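Local coordinates for manganese-dependent inorganic pyrophosphatase (Methanocaldococcus jannaschii, PDB 2EB0), which catalyses the manganese-dependent hydrolysis of inorganic diphosphate to two phosphates, as a family II pyrophosphatase built from DHH and DHHA2 domains, at the manganese (II) ion site. Coordinates in Å, arbitrary orientation; residue numbers count along the deposited sequence, not the author numbering.

The manganese (II) ion site. Residues 7-8, 11, 13-14, 17, 66, 88-89, 106, 109-110, 147. With MN (manganese (II) ion), chain B; MN (manganese (II) ion), chain C.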
ATOM      1  N   HIS A   7      13.493   7.352   2.284  1.00 20.92           N
ATOM      2  CA  HIS A   7      14.007   6.534   3.382  1.00 21.97           C
ATOM      3  C   HIS A   7      15.280   7.111   4.017  1.00 21.78           C
ATOM      4  O   HIS A   7      15.876   8.053   3.491  1.00 18.75           O
ATOM      5  CB  HIS A   7      14.267   5.099   2.893  1.00 16.51           C
ATOM      6  CG  HIS A   7      15.169   5.016   1.700  1.00 17.69           C
ATOM      7  ND1 HIS A   7      16.510   5.324   1.757  1.00 17.75           N
ATOM      8  CD2 HIS A   7      14.911   4.706   0.408  1.00 19.11           C
ATOM      9  CE1 HIS A   7      17.039   5.215   0.554  1.00 16.58           C
ATOM     10  NE2 HIS A   7      16.089   4.841  -0.284  1.00 17.00           N
ATOM     11  N   LYS A   8      15.681   6.549   5.156  1.00 16.49           N
ATOM     12  CA  LYS A   8      16.900   6.999   5.825  1.00 19.17           C
ATOM     13  C   LYS A   8      18.025   6.707   4.842  1.00 18.56           C
ATOM     14  O   LYS A   8      17.858   5.873   3.943  1.00 17.17           O
ATOM     15  CB  LYS A   8      17.151   6.219   7.117  1.00 36.32           C
ATOM     16  CG  LYS A   8      16.057   6.304   8.162  1.00 39.27           C
ATOM     17  CD  LYS A   8      16.604   5.839   9.506  1.00 42.98           C
ATOM     18  CE  LYS A   8      15.504   5.464  10.484  1.00 48.98           C
ATOM     19  NZ  LYS A   8      14.867   4.165  10.114  1.00 49.41           N
ATOM     20  N   ASP A  11      18.829   8.052  -1.148  1.00 19.01           N
ATOM     21  CA  ASP A  11      19.556   7.943  -2.390  1.00 19.97           C
ATOM     22  C   ASP A  11      18.897   8.972  -3.304  1.00 20.64           C
ATOM     23  O   ASP A  11      18.002   9.714  -2.873  1.00 19.23           O
ATOM     24  CB  ASP A  11      19.401   6.534  -2.952  1.00 27.69           C
ATOM     25  CG  ASP A  11      17.958   6.174  -3.231  1.00 32.38           C
ATOM     26  OD1 ASP A  11      17.059   6.683  -2.530  1.00 33.25           O
ATOM     27  OD2 ASP A  11      17.724   5.363  -4.150  1.00 39.60           O
ATOM     28  N   ASP A  13      16.735   8.621  -5.791  1.00 26.32           N
ATOM     29  CA  ASP A  13      15.303   8.433  -5.988  1.00 25.62           C
ATOM     30  C   ASP A  13      14.502   9.050  -4.843  1.00 25.59           C
ATOM     31  O   ASP A  13      13.502   9.731  -5.071  1.00 24.67           O
ATOM     32  CB  ASP A  13      14.950   6.948  -6.100  1.00 23.48           C
ATOM     33  CG  ASP A  13      13.584   6.727  -6.734  1.00 24.86           C
ATOM     34  OD1 ASP A  13      13.012   5.622  -6.593  1.00 25.29           O
ATOM     35  OD2 ASP A  13      13.083   7.661  -7.392  1.00 21.99           O
ATOM     36  N   SER A  14      14.947   8.807  -3.613  1.00 23.65           N
ATOM     37  CA  SER A  14      14.278   9.335  -2.428  1.00 22.65           C
ATOM     38  C   SER A  14      14.265  10.866  -2.365  1.00 23.05           C
ATOM     39  O   SER A  14      13.269  11.464  -1.951  1.00 20.84           O
ATOM     40  CB  SER A  14      14.935   8.788  -1.158  1.00 25.60           C
ATOM     41  OG  SER A  14      14.615   7.426  -0.961  1.00 27.40           O
ATOM     42  N   SER A  17      12.274  12.179  -5.789  1.00 22.79           N
ATOM     43  CA  SER A  17      10.842  11.895  -5.690  1.00 23.37           C
ATOM     44  C   SER A  17      10.192  12.773  -4.640  1.00 23.29           C
ATOM     45  O   SER A  17       9.067  13.225  -4.828  1.00 24.02           O
ATOM     46  CB  SER A  17      10.585  10.421  -5.347  1.00 23.01           C
ATOM     47  OG  SER A  17      10.851   9.592  -6.461  1.00 25.39           O
ATOM     48  N   ASP A  66       9.384   5.972  -2.044  1.00 18.68           N
ATOM     49  CA  ASP A  66      10.494   5.060  -2.154  1.00 18.45           C
ATOM     50  C   ASP A  66      10.749   4.043  -1.037  1.00 18.65           C
ATOM     51  O   ASP A  66      11.867   3.543  -0.906  1.00 13.69           O
ATOM     52  CB  ASP A  66      11.748   5.897  -2.371  1.00 21.48           C
ATOM     53  CG  ASP A  66      12.872   5.102  -2.940  1.00 22.36           C
ATOM     54  OD1 ASP A  66      14.012   5.568  -2.821  1.00 23.75           O
ATOM     55  OD2 ASP A  66      12.607   4.021  -3.503  1.00 25.85           O
ATOM     56  N   HIS A  88       7.938   1.588  -5.128  1.00 22.11           N
ATOM     57  CA  HIS A  88       8.096   0.518  -6.106  1.00 24.00           C
ATOM     58  C   HIS A  88       8.645  -0.752  -5.451  1.00 23.88           C
ATOM     59  O   HIS A  88       9.073  -1.677  -6.130  1.00 24.74           O
ATOM     60  CB  HIS A  88       8.999   0.970  -7.259  1.00 23.94           C
ATOM     61  CG  HIS A  88      10.409   1.258  -6.857  1.00 24.79           C
ATOM     62  ND1 HIS A  88      11.482   0.541  -7.345  1.00 25.38           N
ATOM     63  CD2 HIS A  88      10.926   2.185  -6.016  1.00 24.91           C
ATOM     64  CE1 HIS A  88      12.599   1.013  -6.819  1.00 21.52           C
ATOM     65  NE2 HIS A  88      12.288   2.009  -6.010  1.00 25.02           N
ATOM     66  N   HIS A  89       8.615  -0.784  -4.121  1.00 24.00           N
ATOM     67  CA  HIS A  89       9.077  -1.941  -3.370  1.00 23.58           C
ATOM     68  C   HIS A  89       7.871  -2.791  -2.975  1.00 22.64           C
ATOM     69  O   HIS A  89       6.728  -2.430  -3.240  1.00 21.34           O
ATOM     70  CB  HIS A  89       9.805  -1.507  -2.092  1.00 21.29           C
ATOM     71  CG  HIS A  89      11.086  -0.774  -2.337  1.00 24.98           C
ATOM     72  ND1 HIS A  89      11.127   0.551  -2.715  1.00 24.31           N
ATOM     73  CD2 HIS A  89      12.375  -1.189  -2.277  1.00 24.13           C
ATOM     74  CE1 HIS A  89      12.386   0.920  -2.879  1.00 26.79           C
ATOM     75  NE2 HIS A  89      13.162  -0.116  -2.618  1.00 25.23           N
ATOM     76  N   VAL A 106       8.244  -1.399 -10.853  1.00 25.67           N
ATOM     77  CA  VAL A 106       9.144  -0.807 -11.839  1.00 25.13           C
ATOM     78  C   VAL A 106      10.506  -0.492 -11.236  1.00 25.71           C
ATOM     79  O   VAL A 106      10.757  -0.783 -10.064  1.00 26.25           O
ATOM     80  CB  VAL A 106       8.563   0.476 -12.447  1.00 16.62           C
ATOM     81  CG1 VAL A 106       7.306   0.143 -13.212  1.00 15.59           C
ATOM     82  CG2 VAL A 106       8.269   1.493 -11.356  1.00 17.13           C
ATOM     83  N   THR A 109      11.011   5.025  -8.064  1.00 21.32           N
ATOM     84  CA  THR A 109       9.822   5.750  -7.649  1.00 21.17           C
ATOM     85  C   THR A 109       9.614   6.885  -8.653  1.00 22.12           C
ATOM     86  O   THR A 109       8.481   7.259  -8.947  1.00 20.59           O
ATOM     87  CB  THR A 109       9.978   6.318  -6.205  1.00 26.88           C
ATOM     88  OG1 THR A 109      10.139   5.234  -5.278  1.00 23.99           O
ATOM     89  CG2 THR A 109       8.742   7.129  -5.801  1.00 24.55           C
ATOM     90  N   ALA A 110      10.711   7.417  -9.194  1.00 23.40           N
ATOM     91  CA  ALA A 110      10.624   8.498 -10.181  1.00 24.38           C
ATOM     92  C   ALA A 110       9.862   8.019 -11.421  1.00 24.08           C
ATOM     93  O   ALA A 110       9.079   8.764 -12.011  1.00 24.80           O
ATOM     94  CB  ALA A 110      12.027   8.976 -10.578  1.00 20.31           C
ATOM     95  N   ASP A 147      18.675   4.668  -9.910  1.00 30.85           N
ATOM     96  CA  ASP A 147      17.999   3.458  -9.443  1.00 32.69           C
ATOM     97  C   ASP A 147      18.175   2.217 -10.312  1.00 32.81           C
ATOM     98  O   ASP A 147      18.188   1.090  -9.808  1.00 29.89           O
ATOM     99  CB  ASP A 147      16.512   3.750  -9.283  1.00 37.93           C
ATOM    100  CG  ASP A 147      16.072   3.718  -7.847  1.00 41.11           C
ATOM    101  OD1 ASP A 147      16.914   3.997  -6.963  1.00 40.55           O
ATOM    102  OD2 ASP A 147      14.882   3.423  -7.611  1.00 43.20           O
TER
HETATM  103 MN    MN B 501      15.824   4.222  -2.553  1.00 40.09          MN
HETATM  104 MN    MN C 502      13.883   3.873  -5.577  1.00 40.93          MN
HETATM  105  O   HOH W   1      15.751   3.103  -4.547  1.00 68.35           O
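The dinuclear manganese centre of the DHH domain is built from loop residues and helices 12-25, 109-118 and 134-148, His88 and His89 belonging to the DHH motif itself. Asp66, its CG anti to the backbone N (chi1 -161°), bridges the pair, OD1 binding MN (chain B) at 2.3 Å and OD2 MN (chain C) at 2.4 Å; a short carboxylate suits this place because each oxygen can serve one cation. Water 1 is the second bridge, and MN (chain B) and MN (chain C) lie 3.6 Å apart. On MN (chain B), His7 NE2 stands nearly opposite this water (165°). Imidazole suits both histidine positions: NE2 binds metal while ND1 is anchored to a backbone carbonyl, His7 to Lys8 O (2.6 Å, almost straight) and His88 to Val106 O. Asp11 OD2 lies 2.7 Å from MN (chain B), OD1 at similar range, too long for firm bonds. Ser14 OG, over one face of the His7 ring, pairs with Asp66 OD1 (2.7 Å, anti lone pair) and Asp11 OD1; its one hydrogen serves one at a time, yet it may steady the bridge. MN (chain C) takes Asp13 OD1, Asp147 OD2 and His88 NE2, the aspartates supplying anionic oxygens that suit hard Mn(2+). Thr109 N and Ala110 N, starting helix 109-118, meet the syn lone pairs of Asp13 OD1 and OD2, fixing that carboxylate's rotation and probably easing its charge; Ser17 OG meets OD2 from above its plane. Asp147 OD1 lies 2.8 Å from water 1, plausibly activated as the nucleophile that attacks diphosphate.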